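Local coordinates for protein glutamate--tRNA ligase (Elizabethkingia anophelis, PDB 6B1Z) that probably catalyses the ATP-dependent attachment of glutamate to its cognate tRNA, as a class I aminoacyl-tRNA synthetase, at residues S93-R96 and D97-D100; D100-T103 and E104-L107; E305-I308 and N309-A312; P485-P488 and D489-M493. All coordinates share one frame; numbering follows the deposited sequence.

Contact 1. Residues S93-R96 and D97-D100; sequences SERR and DIYD. With FMT (formic acid), chain B; EDO (1,2-ethanediol), chain S.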
# COMPACT_ATOMS: atom_id res chain seq x y z
N SER A 93 9.84 14.89 17.21
CA SER A 93 10.34 14.74 18.58
C SER A 93 11.58 15.58 18.84
O SER A 93 11.93 15.82 20.00
CB SER A 93 10.64 13.27 18.89
OG SER A 93 11.69 12.76 18.09
N GLU A 94 12.25 16.04 17.78
CA GLU A 94 13.50 16.77 17.90
C GLU A 94 13.33 18.27 17.71
O GLU A 94 14.34 18.99 17.61
CB GLU A 94 14.50 16.19 16.89
CG GLU A 94 14.84 14.74 17.20
CD GLU A 94 15.66 14.07 16.12
OE1 GLU A 94 16.00 14.76 15.14
OE2 GLU A 94 15.95 12.86 16.25
N ARG A 95 12.09 18.76 17.72
CA ARG A 95 11.80 20.15 17.39
C ARG A 95 11.19 20.93 18.55
O ARG A 95 10.50 21.93 18.33
CB ARG A 95 10.89 20.22 16.16
CG ARG A 95 11.53 19.59 14.90
CD ARG A 95 10.56 19.53 13.72
NE ARG A 95 10.17 20.84 13.20
CZ ARG A 95 10.87 21.55 12.32
NH1 ARG A 95 12.07 21.14 11.89
NH2 ARG A 95 10.38 22.72 11.91
N ARG A 96 11.48 20.51 19.79
CA ARG A 96 10.77 21.09 20.94
C ARG A 96 11.03 22.59 21.08
O ARG A 96 10.12 23.34 21.44
CB ARG A 96 11.15 20.35 22.22
CG ARG A 96 10.91 21.19 23.48
CD ARG A 96 11.23 20.46 24.77
NE ARG A 96 10.25 19.42 25.08
CZ ARG A 96 9.03 19.66 25.55
NH1 ARG A 96 8.61 20.90 25.76
NH2 ARG A 96 8.22 18.65 25.81
N ASP A 97 12.26 23.05 20.81
CA ASP A 97 12.54 24.48 20.97
C ASP A 97 11.73 25.32 19.98
O ASP A 97 11.28 26.43 20.32
CB ASP A 97 14.04 24.75 20.83
CG ASP A 97 14.79 24.48 22.12
OD1 ASP A 97 14.23 23.81 23.02
OD2 ASP A 97 15.95 24.94 22.24
N ILE A 98 11.54 24.81 18.76
CA ILE A 98 10.67 25.48 17.79
C ILE A 98 9.25 25.55 18.32
O ILE A 98 8.58 26.59 18.26
CB ILE A 98 10.73 24.75 16.43
CG1 ILE A 98 12.14 24.81 15.86
CG2 ILE A 98 9.73 25.35 15.45
CD1 ILE A 98 12.40 23.84 14.71
N TYR A 99 8.76 24.43 18.85
CA TYR A 99 7.38 24.40 19.33
C TYR A 99 7.20 25.33 20.52
O TYR A 99 6.16 26.00 20.64
CB TYR A 99 6.98 22.98 19.70
CG TYR A 99 7.05 21.99 18.54
CD1 TYR A 99 6.68 22.36 17.25
CD2 TYR A 99 7.50 20.70 18.76
CE1 TYR A 99 6.76 21.41 16.19
CE2 TYR A 99 7.58 19.77 17.74
CZ TYR A 99 7.22 20.13 16.46
OH TYR A 99 7.32 19.19 15.46
N ASP A 100 8.19 25.39 21.41
CA ASP A 100 8.09 26.29 22.57
C ASP A 100 7.96 27.74 22.13
O ASP A 100 7.18 28.50 22.72
CB ASP A 100 9.32 26.12 23.46
CG ASP A 100 9.32 24.83 24.23
OD1 ASP A 100 8.31 24.10 24.23
OD2 ASP A 100 10.37 24.53 24.84
C FMT B . 15.44 20.77 21.74
O1 FMT B . 14.68 21.44 21.03
O2 FMT B . 16.11 19.83 21.32
C1 EDO S . 18.65 22.69 25.53
O1 EDO S . 17.66 21.84 24.94
C2 EDO S . 18.71 24.00 24.75
O2 EDO S . 17.37 24.46 24.51
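Arg95 and Tyr99 are joined by the first i to i+4 backbone bond of helix 96-106, Tyr99 N to Arg95 O at 3.1 Å, and the next bond in the series is Asp100 N to Arg96 O at 2.8 Å. This is a helix N-terminus in the catalytic domain, with Arg95 as the N-cap residue. Side chains of Arg95, Ile98 and Tyr99 fold together against helix 210-220. The Arg95 chain bends at its third torsion (chi3 66°), which lays the guanidinium flat against the Ile98 methyl, CD1 standing over the centre of one face, 3.6 Å from CZ. The Tyr99 hydroxyl lies at the edge of the same group, near its plane, while the aliphatic root of Arg95 touches the ring, CB to CZ of Tyr99 being 3.7 Å. Polar ends are satisfied by outside groups: Asp217 takes both Arg95 NE and Tyr99 OH, and the carbonyls of Tyr87 and Pro89 receive Arg95 NH1. Arg96 reaches along the helix to Asp100 in a long, weak salt bridge, NH1 to OD1 3.6 Å, the guanidinium plane turned 52° from the carboxylate plane; Arg96 NH2 bonds the carbonyl of Asp205. The exposed Asp97 meets two small molecules probably from the crystallisation liquor: its backbone N donates to formic acid O1 at 2.9 Å, and its OD2 accepts from 1,2-ethanediol O2 at 2.7 Å.

Contact 2. Residues D100-T103 and E104-L107; sequences DRYT and EQIL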
# COMPACT_ATOMS: atom_id res chain seq x y z
N ASP A 100 8.19 25.39 21.41
CA ASP A 100 8.09 26.29 22.57
C ASP A 100 7.96 27.74 22.13
O ASP A 100 7.18 28.50 22.72
CB ASP A 100 9.32 26.12 23.46
CG ASP A 100 9.32 24.83 24.23
OD1 ASP A 100 8.31 24.10 24.23
OD2 ASP A 100 10.37 24.53 24.84
N ARG A 101 8.71 28.14 21.11
CA ARG A 101 8.63 29.50 20.58
C ARG A 101 7.21 29.83 20.15
O ARG A 101 6.68 30.90 20.49
CB ARG A 101 9.63 29.64 19.42
CG ARG A 101 9.60 30.95 18.66
CD ARG A 101 10.92 31.19 17.90
NE ARG A 101 10.99 30.50 16.61
CZ ARG A 101 11.83 29.50 16.34
NH1 ARG A 101 12.69 29.06 17.26
NH2 ARG A 101 11.82 28.94 15.13
N TYR A 102 6.56 28.91 19.42
CA TYR A 102 5.24 29.18 18.90
C TYR A 102 4.14 28.96 19.92
O TYR A 102 3.07 29.58 19.81
CB TYR A 102 5.02 28.36 17.63
CG TYR A 102 5.92 28.87 16.53
CD1 TYR A 102 5.93 30.21 16.19
CD2 TYR A 102 6.81 28.02 15.88
CE1 TYR A 102 6.76 30.70 15.21
CE2 TYR A 102 7.64 28.50 14.89
CZ TYR A 102 7.61 29.83 14.56
OH TYR A 102 8.45 30.31 13.58
N THR A 103 4.38 28.12 20.93
CA THR A 103 3.46 28.07 22.06
C THR A 103 3.40 29.42 22.77
O THR A 103 2.31 29.91 23.09
CB THR A 103 3.89 26.95 23.02
OG1 THR A 103 3.73 25.69 22.37
CG2 THR A 103 3.06 26.97 24.29
N GLU A 104 4.56 30.04 23.01
CA GLU A 104 4.58 31.37 23.61
C GLU A 104 3.81 32.37 22.74
O GLU A 104 3.06 33.21 23.26
CB GLU A 104 6.02 31.83 23.83
CG GLU A 104 6.12 33.22 24.47
CD GLU A 104 7.54 33.77 24.47
OE1 GLU A 104 8.46 33.05 24.03
OE2 GLU A 104 7.72 34.92 24.91
N GLN A 105 3.96 32.26 21.42
CA GLN A 105 3.28 33.19 20.52
C GLN A 105 1.77 33.04 20.60
O GLN A 105 1.04 34.03 20.77
CB GLN A 105 3.76 33.00 19.08
CG GLN A 105 3.16 34.00 18.11
CD GLN A 105 3.56 33.77 16.67
OE1 GLN A 105 4.70 33.38 16.38
NE2 GLN A 105 2.64 34.02 15.75
N ILE A 106 1.26 31.81 20.49
CA ILE A 106 -0.19 31.65 20.45
C ILE A 106 -0.83 31.99 21.79
O ILE A 106 -2.01 32.38 21.83
CB ILE A 106 -0.60 30.23 19.99
CG1 ILE A 106 -2.05 30.28 19.45
CG2 ILE A 106 -0.45 29.20 21.13
CD1 ILE A 106 -2.54 28.99 18.85
N LEU A 107 -0.09 31.88 22.90
CA LEU A 107 -0.65 32.24 24.20
C LEU A 107 -0.85 33.74 24.35
O LEU A 107 -1.53 34.16 25.29
CB LEU A 107 0.25 31.72 25.33
CG LEU A 107 0.16 30.21 25.59
CD1 LEU A 107 1.21 29.80 26.62
CD2 LEU A 107 -1.25 29.83 26.06
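Four successive i to i+4 backbone bonds join Asp100-Thr103 to Glu104-Leu107. Ile106 N to Tyr102 O is the shortest at 3.0 Å; Glu104 N to Asp100 O, at 3.1 Å, is the straightest, with an angle of 167° at the hydrogen. Gln105 N reaches Arg101 O, and Leu107 N reaches Thr103 O, in the two more bent bonds. Among the side chains, Gln105 runs alongside Tyr102, the two extending in the same direction. With CG anti to the backbone N (chi1 -176°) and the rest of the chain extended, Gln105 brings OE1 to the edge of the tyrosine ring, 3.4 Å from CD1 and near the ring plane. The amide is turned 69° from that ring; its oxygen, not its face, meets the C-H rim. Further along, Leu107 lies alongside Thr103, where the methyls CD1 of Leu107 and CG2 of Thr103 approach to 4.1 Å. The Thr103 hydroxyl bonds back to the carbonyl of Tyr99. Beyond the helix, Tyr102 meets Trp248 edge-to-face, and the buried Ile106 packs on Phe212 and on Leu242 and Met246 of helix 236-246. Arg101 and Glu104 are exposed. The result is the pattern of an amphipathic helix on the surface of a class I synthetase catalytic domain, its inner side lying against helices 210-220 and 236-246.

Contact 3. Residues E305-I308 and N309-A312; sequences EAFI and NMVA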
# COMPACT_ATOMS: atom_id res chain seq x y z
N GLU A 305 6.67 -1.98 -9.77
CA GLU A 305 6.11 -1.16 -10.84
C GLU A 305 4.63 -1.44 -11.04
O GLU A 305 3.85 -0.53 -11.34
CB GLU A 305 6.86 -1.40 -12.14
CG GLU A 305 8.34 -1.06 -12.06
CD GLU A 305 9.21 -2.20 -11.51
OE1 GLU A 305 8.68 -3.29 -11.14
OE2 GLU A 305 10.44 -2.00 -11.47
N ALA A 306 4.23 -2.72 -10.90
CA ALA A 306 2.82 -3.07 -11.04
C ALA A 306 2.03 -2.62 -9.82
O ALA A 306 0.91 -2.10 -9.96
CB ALA A 306 2.68 -4.58 -11.22
N PHE A 307 2.60 -2.81 -8.64
CA PHE A 307 1.97 -2.36 -7.40
C PHE A 307 1.67 -0.87 -7.43
O PHE A 307 0.54 -0.46 -7.13
CB PHE A 307 2.89 -2.70 -6.23
CG PHE A 307 2.39 -2.18 -4.90
CD1 PHE A 307 1.22 -2.69 -4.34
CD2 PHE A 307 3.10 -1.20 -4.22
CE1 PHE A 307 0.76 -2.22 -3.11
CE2 PHE A 307 2.66 -0.71 -2.99
CZ PHE A 307 1.50 -1.23 -2.43
N ILE A 308 2.66 -0.04 -7.77
CA ILE A 308 2.43 1.40 -7.69
C ILE A 308 1.53 1.89 -8.83
O ILE A 308 0.76 2.84 -8.66
CB ILE A 308 3.77 2.15 -7.58
CG1 ILE A 308 3.54 3.53 -6.96
CG2 ILE A 308 4.49 2.20 -8.94
CD1 ILE A 308 2.98 3.46 -5.53
N ASN A 309 1.56 1.22 -9.99
CA ASN A 309 0.59 1.51 -11.05
C ASN A 309 -0.83 1.26 -10.55
O ASN A 309 -1.74 2.07 -10.79
CB ASN A 309 0.95 0.65 -12.28
CG ASN A 309 0.32 1.14 -13.61
OD1 ASN A 309 0.77 0.73 -14.68
ND2 ASN A 309 -0.73 1.96 -13.54
N MET A 310 -1.04 0.15 -9.85
CA MET A 310 -2.36 -0.17 -9.31
C MET A 310 -2.80 0.88 -8.29
O MET A 310 -3.94 1.38 -8.33
CB MET A 310 -2.32 -1.57 -8.68
CG MET A 310 -3.62 -2.01 -8.01
SD MET A 310 -3.82 -1.42 -6.31
CE MET A 310 -2.57 -2.36 -5.46
N VAL A 311 -1.90 1.25 -7.38
CA VAL A 311 -2.26 2.21 -6.33
C VAL A 311 -2.61 3.56 -6.94
O VAL A 311 -3.58 4.21 -6.51
CB VAL A 311 -1.11 2.32 -5.31
CG1 VAL A 311 -1.41 3.46 -4.31
CG2 VAL A 311 -0.97 1.00 -4.54
N ALA A 312 -1.86 4.00 -7.95
CA ALA A 312 -2.12 5.29 -8.58
C ALA A 312 -3.53 5.38 -9.12
O ALA A 312 -4.15 6.45 -9.08
CB ALA A 312 -1.12 5.52 -9.72
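Phe307 packs its ring on Val311 one turn further along helix 304-312, a largely buried helix of the class I catalytic domain. The tight part of the contact is a CH-pi interaction: Val311 CG2 stands over one ring face, 4.1 Å from the centroid and 18° off the normal, displaced toward the CE1-CZ rim. Met310 adds a second apolar touch. Its chain bends at chi2 and chi3, carrying CE back to 4.0 Å from Phe307 CD1, in an oblique approach. Trp72 and Tyr297 also meet the phenylalanine ring, while Ile308 and Ala312 face Leu33 of helix 26-41. The solvent side is carried by Glu305, whose exposed carboxylate turns away from the next turn; its backbone carbonyl nevertheless accepts Asn309 N at 3.2 Å. The three bonds that follow are shorter, each 3.0 Å: Met310 N to Ala306 O, Val311 N to Phe307 O and Ala312 N to Ile308 O. Buried Asn309 spends its amide outside the helix, OD1 accepting from Val325 N and also bonded to Tyr358 OH, and ND2 donating to the carbonyl of Glu323.

Contact 4. Residues P485-P488 and D489-M493; sequences PDVP and DLMEM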
# COMPACT_ATOMS: atom_id res chain seq x y z
N PRO A 485 1.94 -26.79 -21.26
CA PRO A 485 2.22 -26.18 -22.56
C PRO A 485 2.14 -27.20 -23.69
O PRO A 485 1.74 -28.35 -23.46
CB PRO A 485 3.65 -25.65 -22.38
CG PRO A 485 4.27 -26.68 -21.48
CD PRO A 485 3.17 -27.14 -20.54
N ASP A 486 2.52 -26.79 -24.90
CA ASP A 486 2.48 -27.71 -26.03
C ASP A 486 3.33 -28.94 -25.74
O ASP A 486 4.40 -28.85 -25.13
CB ASP A 486 2.96 -27.02 -27.31
CG ASP A 486 1.99 -25.96 -27.81
OD1 ASP A 486 0.91 -25.78 -27.21
OD2 ASP A 486 2.31 -25.30 -28.83
N VAL A 487 2.84 -30.10 -26.17
CA VAL A 487 3.48 -31.37 -25.82
C VAL A 487 4.92 -31.46 -26.33
O VAL A 487 5.79 -31.90 -25.57
CB VAL A 487 2.61 -32.55 -26.28
CG1 VAL A 487 3.40 -33.84 -26.24
CG2 VAL A 487 1.37 -32.66 -25.41
N PRO A 488 5.23 -31.10 -27.59
CA PRO A 488 6.64 -31.21 -28.02
C PRO A 488 7.57 -30.32 -27.23
O PRO A 488 8.75 -30.66 -27.06
CB PRO A 488 6.58 -30.82 -29.50
CG PRO A 488 5.18 -31.10 -29.91
CD PRO A 488 4.36 -30.70 -28.71
N ASP A 489 7.08 -29.18 -26.73
CA ASP A 489 7.90 -28.34 -25.86
C ASP A 489 8.15 -29.02 -24.52
O ASP A 489 9.28 -28.98 -24.01
CB ASP A 489 7.21 -26.98 -25.66
CG ASP A 489 7.15 -26.16 -26.93
OD1 ASP A 489 8.21 -25.97 -27.57
OD2 ASP A 489 6.04 -25.71 -27.30
N LEU A 490 7.12 -29.64 -23.94
CA LEU A 490 7.32 -30.36 -22.68
C LEU A 490 8.31 -31.51 -22.85
O LEU A 490 9.18 -31.72 -21.99
CB LEU A 490 5.98 -30.87 -22.16
CG LEU A 490 6.05 -31.75 -20.91
CD1 LEU A 490 6.82 -31.04 -19.80
CD2 LEU A 490 4.65 -32.12 -20.44
N MET A 491 8.19 -32.27 -23.94
CA MET A 491 9.11 -33.38 -24.17
C MET A 491 10.55 -32.90 -24.25
O MET A 491 11.45 -33.51 -23.67
CB MET A 491 8.71 -34.15 -25.43
CG MET A 491 7.39 -34.88 -25.30
SD MET A 491 6.62 -35.27 -26.88
CE MET A 491 7.62 -36.67 -27.39
N GLU A 492 10.79 -31.80 -24.97
CA GLU A 492 12.14 -31.25 -25.05
C GLU A 492 12.68 -30.87 -23.68
O GLU A 492 13.86 -31.07 -23.39
CB GLU A 492 12.16 -30.03 -25.98
CG GLU A 492 13.53 -29.38 -26.10
CD GLU A 492 13.50 -28.05 -26.83
OE1 GLU A 492 12.70 -27.91 -27.78
OE2 GLU A 492 14.28 -27.14 -26.46
N MET A 493 11.81 -30.34 -22.81
CA MET A 493 12.27 -29.86 -21.50
C MET A 493 12.67 -31.02 -20.60
O MET A 493 13.72 -30.97 -19.95
CB MET A 493 11.18 -29.01 -20.84
CG MET A 493 10.94 -27.64 -21.49
SD MET A 493 12.40 -26.58 -21.55
CE MET A 493 12.96 -26.88 -23.23
O HOH W 1 3.85 -24.32 -25.61
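Asp486 and Asp489 lie alongside each other on the opening turn of helix 487-507, at a helix N-terminus within the anticodon-binding domain, with Asp489 OD2 3.3 Å from Asp486 CB. Asp486 occupies the N-cap position, yet its side chain makes no capping bond. Its backbone is well used instead: Asp486 O accepts Leu490 N at 3.1 Å, and Asp486 N donates to a water at 2.9 Å. That water in turn donates to Asp489 OD2, bridging the residue before the helix to its first turn. The two carboxylate planes are 18° apart, and their OD2 atoms are 4.1 Å from each other; such like charges would tend to repel, and the helix N-terminus probably eases the cost. Two more backbone acceptors are filled in sequence, Val487 O by Met491 N at 2.9 Å and Pro488 O by Glu492 N at 3.1 Å. Pro488, lacking an N-H, fits the first turn, where no carbonyl of an earlier helical turn awaits a donor. Outside the two segments, Arg475 NH1 bonds the Pro485 carbonyl, and Glu492 OE1 accepts from the backbone N of Ala449. The apolar side of the turn packs on helices 449-462 and 467-479. There Met491, with CG anti to its carbonyl carbon (chi1 -67°), lays its sulfur across Val487, SD to CG1 3.6 Å.

How the contacts relate
Every contact is local, joining consecutive residues, so none closes a long loop, and none nests within or crosses another. From the N terminus, contact 1 starts helix 96-106 out of the preceding loop, and contact 2 carries it on toward its C-terminal part; Asp100 belongs to both, and their centres are 11 Å apart. Both lie against helix 210-220, and contact 2 also against helix 236-246. Contact 3 comes much later in sequence, about 37 Å from contact 1 between centres, and links helix 304-312 to helices 26-41 and 348-361, nearer the middle of the chain. Contact 4, in the anticodon-binding domain, lies about 76 Å from contact 2 between centres, on the opposite side of the chain's centre.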